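Local coordinates for multicopper oxidase (Pseudomonas thermotolerans, PDB 6VOW), which probably oxidises phenolic and lignin-related substrates at one copper site and reduces dioxygen to water at a copper cluster, as laccases do, at residues L79-I84 against I93-I98; W60-Q65 against Y135-S140; F397-L400 against E406-P409; Y244-H249 against K258-G263. One frame throughout, in Å; residues are numbered along the deposited sequence. Where two conformers were deposited one is given.

Contact 1: L79-I84 against I93-I98. With CU (copper (II) ion), chain C; C2O (Cu-O-Cu linkage), chain B.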
loop_
_atom_site.group_PDB
_atom_site.type_symbol
_atom_site.label_atom_id
_atom_site.label_comp_id
_atom_site.label_asym_id
_atom_site.label_seq_id
_atom_site.Cartn_x
_atom_site.Cartn_y
_atom_site.Cartn_z
ATOM N N LEU A 79 -0.501 -4.571 18.197
ATOM C CA LEU A 79 -1.076 -5.454 17.224
ATOM C C LEU A 79 -0.282 -6.694 17.406
ATOM O O LEU A 79 0.931 -6.578 17.316
ATOM C CB LEU A 79 -0.870 -4.914 15.772
ATOM C CG LEU A 79 -1.385 -5.863 14.710
ATOM C CD1 LEU A 79 -2.752 -6.264 15.060
ATOM C CD2 LEU A 79 -1.443 -5.177 13.367
ATOM N N ARG A 80 -0.941 -7.842 17.614
ATOM C CA ARG A 80 -0.247 -9.136 17.829
ATOM C C ARG A 80 -0.838 -10.124 16.892
ATOM O O ARG A 80 -2.054 -10.400 16.924
ATOM C CB ARG A 80 -0.417 -9.622 19.273
ATOM C CG ARG A 80 0.444 -10.826 19.666
ATOM C CD ARG A 80 0.693 -10.915 21.179
ATOM N NE ARG A 80 -0.553 -11.125 21.923
ATOM C CZ ARG A 80 -0.637 -11.039 23.242
ATOM N NH1 ARG A 80 0.410 -10.748 23.936
ATOM N NH2 ARG A 80 -1.775 -11.223 23.849
ATOM N N VAL A 81 -0.001 -10.615 15.987
ATOM C CA VAL A 81 -0.501 -11.511 14.954
ATOM C C VAL A 81 0.371 -12.731 14.960
ATOM O O VAL A 81 1.563 -12.655 14.698
ATOM C CB VAL A 81 -0.454 -10.911 13.558
ATOM C CG1 VAL A 81 -0.995 -11.983 12.590
ATOM C CG2 VAL A 81 -1.268 -9.623 13.531
ATOM N N ARG A 82 -0.265 -13.836 15.304
ATOM C CA ARG A 82 0.293 -15.176 15.204
ATOM C C ARG A 82 0.118 -15.573 13.743
ATOM O O ARG A 82 -0.968 -15.967 13.320
ATOM C CB ARG A 82 -0.447 -16.085 16.198
ATOM C CG ARG A 82 -0.280 -17.576 16.047
ATOM C CD ARG A 82 1.106 -17.978 16.337
ATOM N NE ARG A 82 1.499 -17.885 17.761
ATOM C CZ ARG A 82 1.295 -18.816 18.679
ATOM N NH1 ARG A 82 0.597 -19.920 18.424
ATOM N NH2 ARG A 82 1.771 -18.606 19.882
ATOM N N PHE A 83 1.208 -15.362 12.968
ATOM C CA PHE A 83 1.191 -15.725 11.617
ATOM C C PHE A 83 1.650 -17.185 11.388
ATOM O O PHE A 83 2.686 -17.609 11.787
ATOM C CB PHE A 83 1.987 -14.792 10.746
ATOM C CG PHE A 83 2.161 -15.347 9.386
ATOM C CD1 PHE A 83 1.036 -15.592 8.578
ATOM C CD2 PHE A 83 3.389 -15.630 8.900
ATOM C CE1 PHE A 83 1.196 -16.097 7.271
ATOM C CE2 PHE A 83 3.560 -16.157 7.590
ATOM C CZ PHE A 83 2.473 -16.376 6.802
ATOM N N ILE A 84 0.802 -17.925 10.734
ATOM C CA ILE A 84 1.036 -19.336 10.509
ATOM C C ILE A 84 1.077 -19.573 9.028
ATOM O O ILE A 84 0.092 -19.309 8.344
ATOM C CB ILE A 84 -0.084 -20.197 11.087
ATOM C CG1 ILE A 84 -0.242 -19.910 12.605
ATOM C CG2 ILE A 84 0.280 -21.669 10.932
ATOM C CD1 ILE A 84 -1.455 -20.580 13.264
ATOM N N ILE A 93 5.402 -11.720 6.472
ATOM C CA ILE A 93 4.352 -10.675 6.383
ATOM C C ILE A 93 5.044 -9.417 6.672
ATOM O O ILE A 93 5.669 -9.270 7.719
ATOM C CB ILE A 93 3.154 -10.834 7.356
ATOM C CG1 ILE A 93 2.382 -12.072 6.942
ATOM C CG2 ILE A 93 2.170 -9.651 7.189
ATOM C CD1 ILE A 93 1.248 -12.467 7.902
ATOM N N HIS A 94 5.052 -8.558 5.664
ATOM C CA HIS A 94 5.544 -7.212 5.842
ATOM C C HIS A 94 4.367 -6.270 6.011
ATOM O O HIS A 94 3.372 -6.437 5.344
ATOM C CB HIS A 94 6.386 -6.805 4.636
ATOM C CG HIS A 94 6.637 -5.332 4.560
ATOM N ND1 HIS A 94 7.498 -4.659 5.404
ATOM C CD2 HIS A 94 6.159 -4.411 3.700
ATOM C CE1 HIS A 94 7.469 -3.363 5.117
ATOM N NE2 HIS A 94 6.693 -3.205 4.067
ATOM N N TRP A 95 4.485 -5.307 6.918
ATOM C CA TRP A 95 3.320 -4.518 7.389
ATOM C C TRP A 95 3.573 -3.143 6.831
ATOM O O TRP A 95 4.350 -2.288 7.410
ATOM C CB TRP A 95 3.181 -4.531 8.894
ATOM C CG TRP A 95 3.110 -5.887 9.409
ATOM C CD1 TRP A 95 4.145 -6.658 9.799
ATOM C CD2 TRP A 95 1.927 -6.672 9.596
ATOM N NE1 TRP A 95 3.696 -7.888 10.193
ATOM C CE2 TRP A 95 2.339 -7.932 10.101
ATOM C CE3 TRP A 95 0.563 -6.451 9.370
ATOM C CZ2 TRP A 95 1.425 -8.974 10.384
ATOM C CZ3 TRP A 95 -0.365 -7.488 9.689
ATOM C CH2 TRP A 95 0.075 -8.734 10.161
ATOM N N HIS A 96 3.004 -3.004 5.618
ATOM C CA HIS A 96 3.306 -1.874 4.695
ATOM C C HIS A 96 2.820 -0.604 5.321
ATOM O O HIS A 96 1.617 -0.398 5.459
ATOM C CB HIS A 96 2.649 -2.072 3.288
ATOM C CG HIS A 96 2.977 -0.956 2.317
ATOM N ND1 HIS A 96 3.651 -1.147 1.132
ATOM C CD2 HIS A 96 2.750 0.378 2.392
ATOM C CE1 HIS A 96 3.776 -0.002 0.496
ATOM N NE2 HIS A 96 3.260 0.943 1.260
ATOM N N GLY A 97 3.762 0.248 5.695
ATOM C CA GLY A 97 3.515 1.590 6.150
ATOM C C GLY A 97 3.718 1.769 7.677
ATOM O O GLY A 97 3.821 2.896 8.188
ATOM N N ILE A 98 3.757 0.664 8.395
ATOM C CA ILE A 98 3.879 0.713 9.834
ATOM C C ILE A 98 5.308 0.978 10.185
ATOM O O ILE A 98 6.181 0.285 9.752
ATOM C CB ILE A 98 3.443 -0.606 10.533
ATOM C CG1 ILE A 98 1.976 -0.975 10.180
ATOM C CG2 ILE A 98 3.641 -0.472 12.065
ATOM C CD1 ILE A 98 1.053 0.109 10.494
HETATM CU CU CU C . 6.818 -1.506 3.016
HETATM CU CU2 C2O B . 4.341 -3.011 0.510
HETATM CU CU3 C2O B . 8.897 -3.621 0.612
HETATM O O1 C2O B . 6.642 -3.180 0.479
#
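Phe83 and Ile93 pack tightly where two sheets of the N-terminal cupredoxin sandwich face each other. Strand 78-85 belongs to one sheet and strand 94-96 to the other. The Phe83 CG lies anti to the backbone N (chi1 169°), which carries the ring toward Ile93. Along that side chain one methyl, Ile93 CD1, is met again and again. Phe83 CB lies 3.7 Å from Ile93 CD1, and Phe83 CG 3.4 Å from it. The closest approach is Phe83 CD1 to Ile93 CD1, 3.2 Å. Beyond it, Phe83 CE1 is 3.7 Å from the same methyl. The methyl thus sits over one face of the ring, nearer its rim than its centre, a CH-pi contact. Two residues back along the strand, Val81 CG2 meets Trp95 CH2 at 3.7 Å. Leu79 adds a looser contact to the same six-membered ring. Trp95 is the middle residue of a His-X-His copper motif. Its indole enters the core while both flanking histidines turn to the coppers. His94 NE2 binds one copper ion together with His391. His96 binds through ND1 rather than NE2: ND1 lies 2.1 Å from CU2 of the Cu-O-Cu linkage.

Contact 2: W60-Q65 against Y135-S140; sequences WGYGGQ and YHPHES. With C2O (Cu-O-Cu linkage), chain B.
Tyr62 offers one face of its ring to Tyr135 CE1, which sits near the rim of that face. The pair joins the two sheets of the N-terminal cupredoxin sandwich, strand 57-62 in one and strand 131-136 in the other. The rings are oblique, with planes at 56° and centroids 4.9 Å apart. The two side chains run past each other in opposite directions. Tyr62 CD2 approaches Tyr135 CE1 to 3.3 Å, and the Tyr135 OH lies 3.7 Å from Tyr62 CB. That hydroxyl is not spent on Tyr62: it is hydrogen-bonded to Val69 O. The first torsion of Tyr62 sets its CG anti to the carbonyl carbon (chi1 -58°), and the ring extends across to the second segment. At the far end Pro137 CD lies at the edge of the Tyr62 ring, near its plane, 3.0 Å from Tyr62 OH, a tight fit. With an alanine at Tyr62, Tyr135 and Pro137 would probably lose the ring that bridges them, and a gap would open between the sheets. Leu42 and Ala44 of strand 37-49 also touch Tyr62.

Pro137 is the middle residue of a second His-X-His motif. His138 NE2 binds CU3 of the Cu-O-Cu linkage, 2.2 Å away, and His136 NE2 binds CU2. The proline also helps to fix the His136 imidazole. His136 ND1 donates to Pro137 O at 2.6 Å, nearly straight at 162°. The acceptor lies close to the imidazole plane, but the donor is tilted from the plane of the Pro137 carbonyl.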
loop_
_atom_site.group_PDB
_atom_site.type_symbol
_atom_site.label_atom_id
_atom_site.label_comp_id
_atom_site.label_asym_id
_atom_site.label_seq_id
_atom_site.Cartn_x
_atom_site.Cartn_y
_atom_site.Cartn_z
ATOM N N TRP A 60 -3.886 -17.970 -3.396
ATOM C CA TRP A 60 -3.245 -18.112 -2.062
ATOM C C TRP A 60 -3.706 -16.915 -1.267
ATOM O O TRP A 60 -3.669 -15.768 -1.761
ATOM C CB TRP A 60 -1.692 -18.006 -2.166
ATOM C CG TRP A 60 -1.095 -19.164 -2.755
ATOM C CD1 TRP A 60 -1.728 -20.249 -3.215
ATOM C CD2 TRP A 60 0.297 -19.411 -2.945
ATOM N NE1 TRP A 60 -0.827 -21.149 -3.694
ATOM C CE2 TRP A 60 0.423 -20.639 -3.509
ATOM C CE3 TRP A 60 1.442 -18.699 -2.656
ATOM C CZ2 TRP A 60 1.650 -21.212 -3.803
ATOM C CZ3 TRP A 60 2.697 -19.287 -2.992
ATOM C CH2 TRP A 60 2.774 -20.490 -3.550
ATOM N N GLY A 61 -4.169 -17.175 -0.051
ATOM C CA GLY A 61 -4.879 -16.122 0.731
ATOM C C GLY A 61 -4.595 -16.167 2.212
ATOM O O GLY A 61 -4.250 -17.233 2.723
ATOM N N TYR A 62 -4.722 -14.991 2.849
ATOM C CA TYR A 62 -4.760 -14.877 4.269
ATOM C C TYR A 62 -6.205 -14.966 4.766
ATOM O O TYR A 62 -7.055 -14.155 4.393
ATOM C CB TYR A 62 -4.210 -13.554 4.720
ATOM C CG TYR A 62 -2.827 -13.244 4.318
ATOM C CD1 TYR A 62 -1.746 -13.882 4.904
ATOM C CD2 TYR A 62 -2.583 -12.278 3.343
ATOM C CE1 TYR A 62 -0.469 -13.545 4.556
ATOM C CE2 TYR A 62 -1.274 -11.922 2.992
ATOM C CZ TYR A 62 -0.268 -12.573 3.615
ATOM O OH TYR A 62 0.965 -12.307 3.289
ATOM N N GLY A 63 -6.453 -15.977 5.601
ATOM C CA GLY A 63 -7.676 -16.098 6.379
ATOM C C GLY A 63 -8.772 -16.534 5.509
ATOM O O GLY A 63 -9.872 -16.152 5.702
ATOM N N GLY A 64 -8.480 -17.298 4.495
ATOM C CA GLY A 64 -9.525 -17.942 3.741
ATOM C C GLY A 64 -9.994 -17.082 2.590
ATOM O O GLY A 64 -10.937 -17.465 1.957
ATOM N N GLN A 65 -9.381 -15.911 2.340
ATOM C CA GLN A 65 -9.797 -15.075 1.263
ATOM C C GLN A 65 -8.607 -14.366 0.647
ATOM O O GLN A 65 -7.590 -14.240 1.264
ATOM C CB GLN A 65 -10.750 -13.981 1.769
ATOM C CG GLN A 65 -10.108 -13.014 2.789
ATOM C CD GLN A 65 -11.125 -12.056 3.370
ATOM O OE1 GLN A 65 -11.074 -10.794 3.179
ATOM N NE2 GLN A 65 -12.116 -12.652 4.058
ATOM N N TYR A 135 -0.722 -5.268 4.323
ATOM C CA TYR A 135 0.258 -6.293 4.603
ATOM C C TYR A 135 0.349 -7.280 3.452
ATOM O O TYR A 135 -0.651 -7.634 2.799
ATOM C CB TYR A 135 -0.142 -6.992 5.923
ATOM C CG TYR A 135 -1.444 -7.758 5.892
ATOM C CD1 TYR A 135 -1.432 -9.105 5.638
ATOM C CD2 TYR A 135 -2.660 -7.161 6.190
ATOM C CE1 TYR A 135 -2.581 -9.862 5.608
ATOM C CE2 TYR A 135 -3.834 -7.930 6.194
ATOM C CZ TYR A 135 -3.750 -9.298 5.887
ATOM O OH TYR A 135 -4.819 -10.125 5.820
ATOM N N HIS A 136 1.539 -7.797 3.293
ATOM C CA HIS A 136 1.798 -8.709 2.205
ATOM C C HIS A 136 3.152 -9.323 2.420
ATOM O O HIS A 136 3.869 -8.880 3.263
ATOM C CB HIS A 136 1.794 -7.938 0.870
ATOM C CG HIS A 136 2.801 -6.849 0.816
ATOM N ND1 HIS A 136 4.143 -7.065 0.592
ATOM C CD2 HIS A 136 2.653 -5.518 0.978
ATOM C CE1 HIS A 136 4.783 -5.902 0.606
ATOM N NE2 HIS A 136 3.888 -4.942 0.818
ATOM N N PRO A 137 3.480 -10.368 1.667
ATOM C CA PRO A 137 4.789 -10.993 1.846
ATOM C C PRO A 137 5.829 -10.153 1.329
ATOM O O PRO A 137 5.549 -9.223 0.575
ATOM C CB PRO A 137 4.705 -12.273 1.002
ATOM C CG PRO A 137 3.259 -12.563 0.996
ATOM C CD PRO A 137 2.578 -11.254 0.930
ATOM N N HIS A 138 7.038 -10.471 1.754
ATOM C CA HIS A 138 8.217 -9.892 1.168
ATOM C C HIS A 138 9.207 -10.968 0.706
ATOM O O HIS A 138 10.390 -10.785 0.782
ATOM C CB HIS A 138 8.849 -8.984 2.164
ATOM C CG HIS A 138 9.276 -7.728 1.558
ATOM N ND1 HIS A 138 10.424 -7.647 0.810
ATOM C CD2 HIS A 138 8.653 -6.540 1.455
ATOM C CE1 HIS A 138 10.539 -6.427 0.331
ATOM N NE2 HIS A 138 9.493 -5.740 0.729
ATOM N N GLU A 139 8.655 -12.071 0.221
ATOM C CA GLU A 139 9.375 -13.247 -0.174
ATOM C C GLU A 139 8.597 -13.740 -1.358
ATOM O O GLU A 139 7.385 -13.821 -1.254
ATOM C CB GLU A 139 9.372 -14.321 0.937
ATOM C CG GLU A 139 10.061 -15.652 0.553
ATOM C CD GLU A 139 11.481 -15.883 1.106
ATOM O OE1 GLU A 139 11.852 -17.063 1.369
ATOM O OE2 GLU A 139 12.249 -14.917 1.249
ATOM N N SER A 140 9.258 -14.075 -2.467
ATOM C CA SER A 140 8.558 -14.590 -3.664
ATOM C C SER A 140 7.401 -13.664 -4.023
ATOM O O SER A 140 6.293 -14.090 -4.248
ATOM C CB SER A 140 8.010 -16.029 -3.411
ATOM O OG SER A 140 9.000 -16.914 -2.901
HETATM CU CU2 C2O B . 4.341 -3.011 0.510
HETATM CU CU3 C2O B . 8.897 -3.621 0.612
HETATM O O1 C2O B . 6.642 -3.180 0.479
#

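Contact 3: F397-L400 against E406-P409; sequences FKVL and EIIP
This is a surface contact of backbone carbonyls and apolar side chains, where strand 397-402 meets the loop that leads into strand 410-412. No hydrogen bond links the two segments. Pro409 has no N-H to give, and its CA hydrogen points to the strand instead. Pro409 CA lies 3.0 Å from Val399 O, a CA-H...O contact with 131° at the hydrogen. Pro409 CB touches the same oxygen at 3.4 Å.

Ile407 grips the strand from the buried side. Its CG2 is anti to the backbone N, and that branch comes up against two carbonyls. Ile407 CG2 is 3.2 Å from Leu400 O and slightly farther from Val399 O. The same methyl is 3.8 Å from Val399 CG1, and Ile407 CD1 reaches that methyl equally closely. The two side chains cross at about a right angle.

Strands 397-402 and 410-412 are antiparallel neighbours in a sheet of the C-terminal cupredoxin domain, so the two segments form the loop end of a beta hairpin. Just beyond Pro409 the backbone pairing begins, with Val399 bonded to Tyr410. Tyr415 of strand 414-417 touches both Val399 and Ile407. On the outer side the aliphatic chain of Lys398 runs extended and crosses Pro409 obliquely. Lys398 CE is 4.1 Å from Pro409 CB, and its NZ goes on to a salt bridge with Glu316.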
loop_
_atom_site.group_PDB
_atom_site.type_symbol
_atom_site.label_atom_id
_atom_site.label_comp_id
_atom_site.label_asym_id
_atom_site.label_seq_id
_atom_site.Cartn_x
_atom_site.Cartn_y
_atom_site.Cartn_z
ATOM N N PHE A 397 8.209 9.425 4.949
ATOM C CA PHE A 397 8.848 10.630 4.475
ATOM C C PHE A 397 7.773 11.633 4.129
ATOM O O PHE A 397 6.608 11.280 3.938
ATOM C CB PHE A 397 9.803 10.372 3.296
ATOM C CG PHE A 397 9.180 9.621 2.177
ATOM C CD1 PHE A 397 8.412 10.273 1.229
ATOM C CD2 PHE A 397 9.364 8.252 2.065
ATOM C CE1 PHE A 397 7.815 9.520 0.189
ATOM C CE2 PHE A 397 8.824 7.522 1.051
ATOM C CZ PHE A 397 8.048 8.147 0.096
ATOM N N LYS A 398 8.182 12.879 4.092
ATOM C CA LYS A 398 7.344 14.005 3.719
ATOM C C LYS A 398 7.720 14.448 2.334
ATOM O O LYS A 398 8.879 14.720 2.058
ATOM C CB LYS A 398 7.604 15.179 4.684
ATOM C CG LYS A 398 6.641 16.331 4.519
ATOM C CD LYS A 398 6.777 17.360 5.582
ATOM C CE LYS A 398 5.458 18.081 5.770
ATOM N NZ LYS A 398 5.636 19.087 6.871
ATOM N N VAL A 399 6.754 14.536 1.461
ATOM C CA VAL A 399 6.973 14.895 0.064
ATOM C C VAL A 399 7.057 16.381 -0.025
ATOM O O VAL A 399 6.123 17.110 0.389
ATOM C CB VAL A 399 5.790 14.441 -0.784
ATOM C CG1 VAL A 399 6.024 14.733 -2.263
ATOM C CG2 VAL A 399 5.577 12.967 -0.581
ATOM N N LEU A 400 8.169 16.858 -0.571
ATOM C CA LEU A 400 8.396 18.286 -0.482
ATOM C C LEU A 400 7.896 18.938 -1.768
ATOM O O LEU A 400 6.906 19.741 -1.767
ATOM C CB LEU A 400 9.869 18.561 -0.251
ATOM C CG LEU A 400 10.449 18.791 1.105
ATOM C CD1 LEU A 400 9.913 17.779 2.101
ATOM C CD2 LEU A 400 11.961 18.782 1.018
ATOM N N GLU A 406 2.814 20.154 -8.824
ATOM C CA GLU A 406 2.894 21.088 -7.720
ATOM C C GLU A 406 2.594 20.205 -6.519
ATOM O O GLU A 406 1.699 19.385 -6.608
ATOM C CB GLU A 406 1.892 22.248 -7.869
ATOM C CG GLU A 406 2.126 23.382 -6.883
ATOM C CD GLU A 406 3.573 23.887 -6.892
ATOM O OE1 GLU A 406 3.952 24.542 -7.895
ATOM O OE2 GLU A 406 4.335 23.617 -5.912
ATOM N N ILE A 407 3.372 20.306 -5.434
ATOM C CA ILE A 407 3.136 19.473 -4.222
ATOM C C ILE A 407 2.593 20.281 -3.040
ATOM O O ILE A 407 3.151 21.303 -2.680
ATOM C CB ILE A 407 4.417 18.748 -3.776
ATOM C CG1 ILE A 407 4.884 17.776 -4.888
ATOM C CG2 ILE A 407 4.232 18.024 -2.425
ATOM C CD1 ILE A 407 4.069 16.516 -5.032
ATOM N N ILE A 408 1.508 19.797 -2.443
ATOM C CA ILE A 408 1.124 20.191 -1.098
ATOM C C ILE A 408 1.790 19.163 -0.227
ATOM O O ILE A 408 1.381 18.003 -0.259
ATOM C CB ILE A 408 -0.382 20.100 -0.857
ATOM C CG1 ILE A 408 -1.097 21.064 -1.828
ATOM C CG2 ILE A 408 -0.669 20.362 0.642
ATOM C CD1 ILE A 408 -2.583 21.101 -1.624
ATOM N N PRO A 409 2.799 19.587 0.545
ATOM C CA PRO A 409 3.664 18.646 1.235
ATOM C C PRO A 409 2.904 17.755 2.144
ATOM O O PRO A 409 2.072 18.244 2.908
ATOM C CB PRO A 409 4.553 19.561 2.099
ATOM C CG PRO A 409 4.622 20.810 1.345
ATOM C CD PRO A 409 3.230 20.993 0.801
#

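Contact 4: Y244-H249 against K258-G263; sequences YALDGH and KEYWLG
Leu246 and Tyr260 meet at an oblique angle, the leucine at the hydroxyl end of the ring. Leu246 CD2 lies 3.6 Å from Tyr260 OH and 3.8 Å from Tyr260 CE2. The Tyr260 CG is anti to the backbone N (chi1 -176°), which sends the phenol across to Leu246. An alanine in place of Leu246 is likely to leave the end of the phenol without its apolar neighbour and freer to shift. The hydroxyl also has a polar partner. A water stands 2.7 Å from Tyr260 OH and donates to Asp247 OD1 at 2.6 Å, bridging the two segments. Asp247 is held further by Thr412 through OD2 and by the Arg267 N through OD1.

Asp247 and Gly248 form the two-residue turn of a tight beta hairpin. Leu246 and His249 close it with a backbone bond in each direction. In the other segment, Trp261 NE1 donates to Glu259 OE2, which it meets from above the carboxylate plane.

The contact spans the middle cupredoxin domain, from one sheet to the other. Strand 240-246 lies between 249-255 and 267-273, while 260-262 is an edge strand beside 232-235. Ile268 of strand 267-273 touches both Leu246 and Tyr260.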
loop_
_atom_site.group_PDB
_atom_site.type_symbol
_atom_site.label_atom_id
_atom_site.label_comp_id
_atom_site.label_asym_id
_atom_site.label_seq_id
_atom_site.Cartn_x
_atom_site.Cartn_y
_atom_site.Cartn_z
ATOM N N TYR A 244 -8.998 12.910 2.647
ATOM C CA TYR A 244 -8.660 13.208 4.053
ATOM C C TYR A 244 -7.350 12.660 4.507
ATOM O O TYR A 244 -6.796 13.108 5.555
ATOM C CB TYR A 244 -9.708 12.654 4.967
ATOM C CG TYR A 244 -10.852 13.597 5.239
ATOM C CD1 TYR A 244 -11.645 14.050 4.208
ATOM C CD2 TYR A 244 -11.078 14.083 6.491
ATOM C CE1 TYR A 244 -12.703 14.926 4.440
ATOM C CE2 TYR A 244 -12.102 14.950 6.762
ATOM C CZ TYR A 244 -12.921 15.347 5.749
ATOM O OH TYR A 244 -13.900 16.173 6.063
ATOM N N ALA A 245 -6.876 11.647 3.804
ATOM C CA ALA A 245 -5.573 11.076 4.094
ATOM C C ALA A 245 -5.018 10.295 2.945
ATOM O O ALA A 245 -5.763 9.633 2.212
ATOM C CB ALA A 245 -5.672 10.127 5.262
ATOM N N LEU A 246 -3.695 10.291 2.882
ATOM C CA LEU A 246 -2.931 9.568 1.820
ATOM C C LEU A 246 -1.843 8.698 2.425
ATOM O O LEU A 246 -0.940 9.202 3.204
ATOM C CB LEU A 246 -2.301 10.540 0.863
ATOM C CG LEU A 246 -3.065 11.758 0.430
ATOM C CD1 LEU A 246 -2.126 12.729 -0.345
ATOM C CD2 LEU A 246 -4.289 11.339 -0.366
ATOM N N ASP A 247 -1.951 7.398 2.112
ATOM C CA ASP A 247 -0.948 6.416 2.486
ATOM C C ASP A 247 -0.821 6.442 4.022
ATOM O O ASP A 247 0.253 6.512 4.587
ATOM C CB ASP A 247 0.354 6.741 1.747
ATOM C CG ASP A 247 0.117 6.959 0.220
ATOM O OD1 ASP A 247 -0.502 6.121 -0.412
ATOM O OD2 ASP A 247 0.476 8.019 -0.320
ATOM N N GLY A 248 -1.981 6.383 4.659
ATOM C CA GLY A 248 -2.123 6.326 6.148
ATOM C C GLY A 248 -1.769 7.591 6.930
ATOM O O GLY A 248 -1.505 7.524 8.140
ATOM N N HIS A 249 -1.733 8.754 6.272
ATOM C CA HIS A 249 -1.394 10.001 6.957
ATOM C C HIS A 249 -2.312 11.144 6.574
ATOM O O HIS A 249 -2.485 11.437 5.390
ATOM C CB HIS A 249 0.008 10.357 6.691
ATOM C CG HIS A 249 0.932 9.381 7.271
ATOM N ND1 HIS A 249 1.359 9.430 8.577
ATOM C CD2 HIS A 249 1.410 8.240 6.755
ATOM C CE1 HIS A 249 2.136 8.386 8.807
ATOM N NE2 HIS A 249 2.174 7.651 7.711
ATOM N N LYS A 258 -10.541 15.711 -10.341
ATOM C CA LYS A 258 -10.679 14.927 -11.579
ATOM C C LYS A 258 -10.239 13.504 -11.368
ATOM O O LYS A 258 -10.938 12.572 -11.755
ATOM C CB LYS A 258 -9.838 15.566 -12.713
ATOM C CG LYS A 258 -9.828 14.848 -14.094
ATOM C CD LYS A 258 -11.174 14.308 -14.584
ATOM C CE LYS A 258 -12.272 15.372 -14.681
ATOM N NZ LYS A 258 -12.487 15.911 -16.057
ATOM N N GLU A 259 -9.073 13.320 -10.764
ATOM C CA GLU A 259 -8.634 11.959 -10.573
ATOM C C GLU A 259 -7.613 11.864 -9.494
ATOM O O GLU A 259 -6.989 12.847 -9.113
ATOM C CB GLU A 259 -8.153 11.313 -11.900
ATOM C CG GLU A 259 -7.156 12.154 -12.674
ATOM C CD GLU A 259 -6.705 11.477 -13.961
ATOM O OE1 GLU A 259 -7.422 10.596 -14.519
ATOM O OE2 GLU A 259 -5.602 11.852 -14.394
ATOM N N TYR A 260 -7.503 10.709 -8.901
ATOM C CA TYR A 260 -6.369 10.510 -8.011
ATOM C C TYR A 260 -5.624 9.264 -8.502
ATOM O O TYR A 260 -6.241 8.235 -8.700
ATOM C CB TYR A 260 -6.842 10.381 -6.572
ATOM C CG TYR A 260 -5.680 10.269 -5.647
ATOM C CD1 TYR A 260 -5.092 9.029 -5.388
ATOM C CD2 TYR A 260 -5.145 11.399 -5.022
ATOM C CE1 TYR A 260 -4.017 8.917 -4.530
ATOM C CE2 TYR A 260 -4.101 11.274 -4.180
ATOM C CZ TYR A 260 -3.548 10.004 -3.923
ATOM O OH TYR A 260 -2.438 9.885 -3.105
ATOM N N TRP A 261 -4.325 9.364 -8.680
ATOM C CA TRP A 261 -3.514 8.234 -9.180
ATOM C C TRP A 261 -3.063 7.393 -8.014
ATOM O O TRP A 261 -2.110 7.754 -7.281
ATOM C CB TRP A 261 -2.283 8.729 -9.957
ATOM C CG TRP A 261 -2.616 9.318 -11.316
ATOM C CD1 TRP A 261 -3.626 10.170 -11.601
ATOM C CD2 TRP A 261 -1.935 9.094 -12.548
ATOM N NE1 TRP A 261 -3.617 10.510 -12.904
ATOM C CE2 TRP A 261 -2.598 9.852 -13.527
ATOM C CE3 TRP A 261 -0.856 8.306 -12.924
ATOM C CZ2 TRP A 261 -2.190 9.881 -14.859
ATOM C CZ3 TRP A 261 -0.448 8.313 -14.242
ATOM C CH2 TRP A 261 -1.112 9.098 -15.199
ATOM N N LEU A 262 -3.761 6.294 -7.809
ATOM C CA LEU A 262 -3.514 5.404 -6.706
ATOM C C LEU A 262 -2.590 4.365 -7.237
ATOM O O LEU A 262 -3.023 3.401 -7.889
ATOM C CB LEU A 262 -4.826 4.678 -6.252
ATOM C CG LEU A 262 -4.776 3.981 -4.868
ATOM C CD1 LEU A 262 -4.586 5.067 -3.897
ATOM C CD2 LEU A 262 -6.087 3.341 -4.489
ATOM N N GLY A 263 -1.328 4.564 -6.988
ATOM C CA GLY A 263 -0.340 3.550 -7.290
ATOM C C GLY A 263 -0.369 2.294 -6.444
ATOM O O GLY A 263 -0.986 2.248 -5.401
HETATM O O HOH W 1 -2.238 7.537 -1.809
#

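Contacts 1, 2 and 4 are buried; contact 3 lies at the surface. Contacts 1 and 2 share the N-terminal sandwich and the same copper cluster. They also touch, with a probable hydrogen bond from His94 N to His136 O, since strands 94-96 and 131-136 are neighbours in one sheet. Both put apolar or aromatic packing on one side of the backbone and metal-binding histidines on the other. Contact 4 also joins two sheets, but with a bridging water among its partners and no metal ligand. Contact 3 works within a single hairpin and relies on carbonyl oxygens. Its centre is about 13 Å from that of contact 4, without touching it.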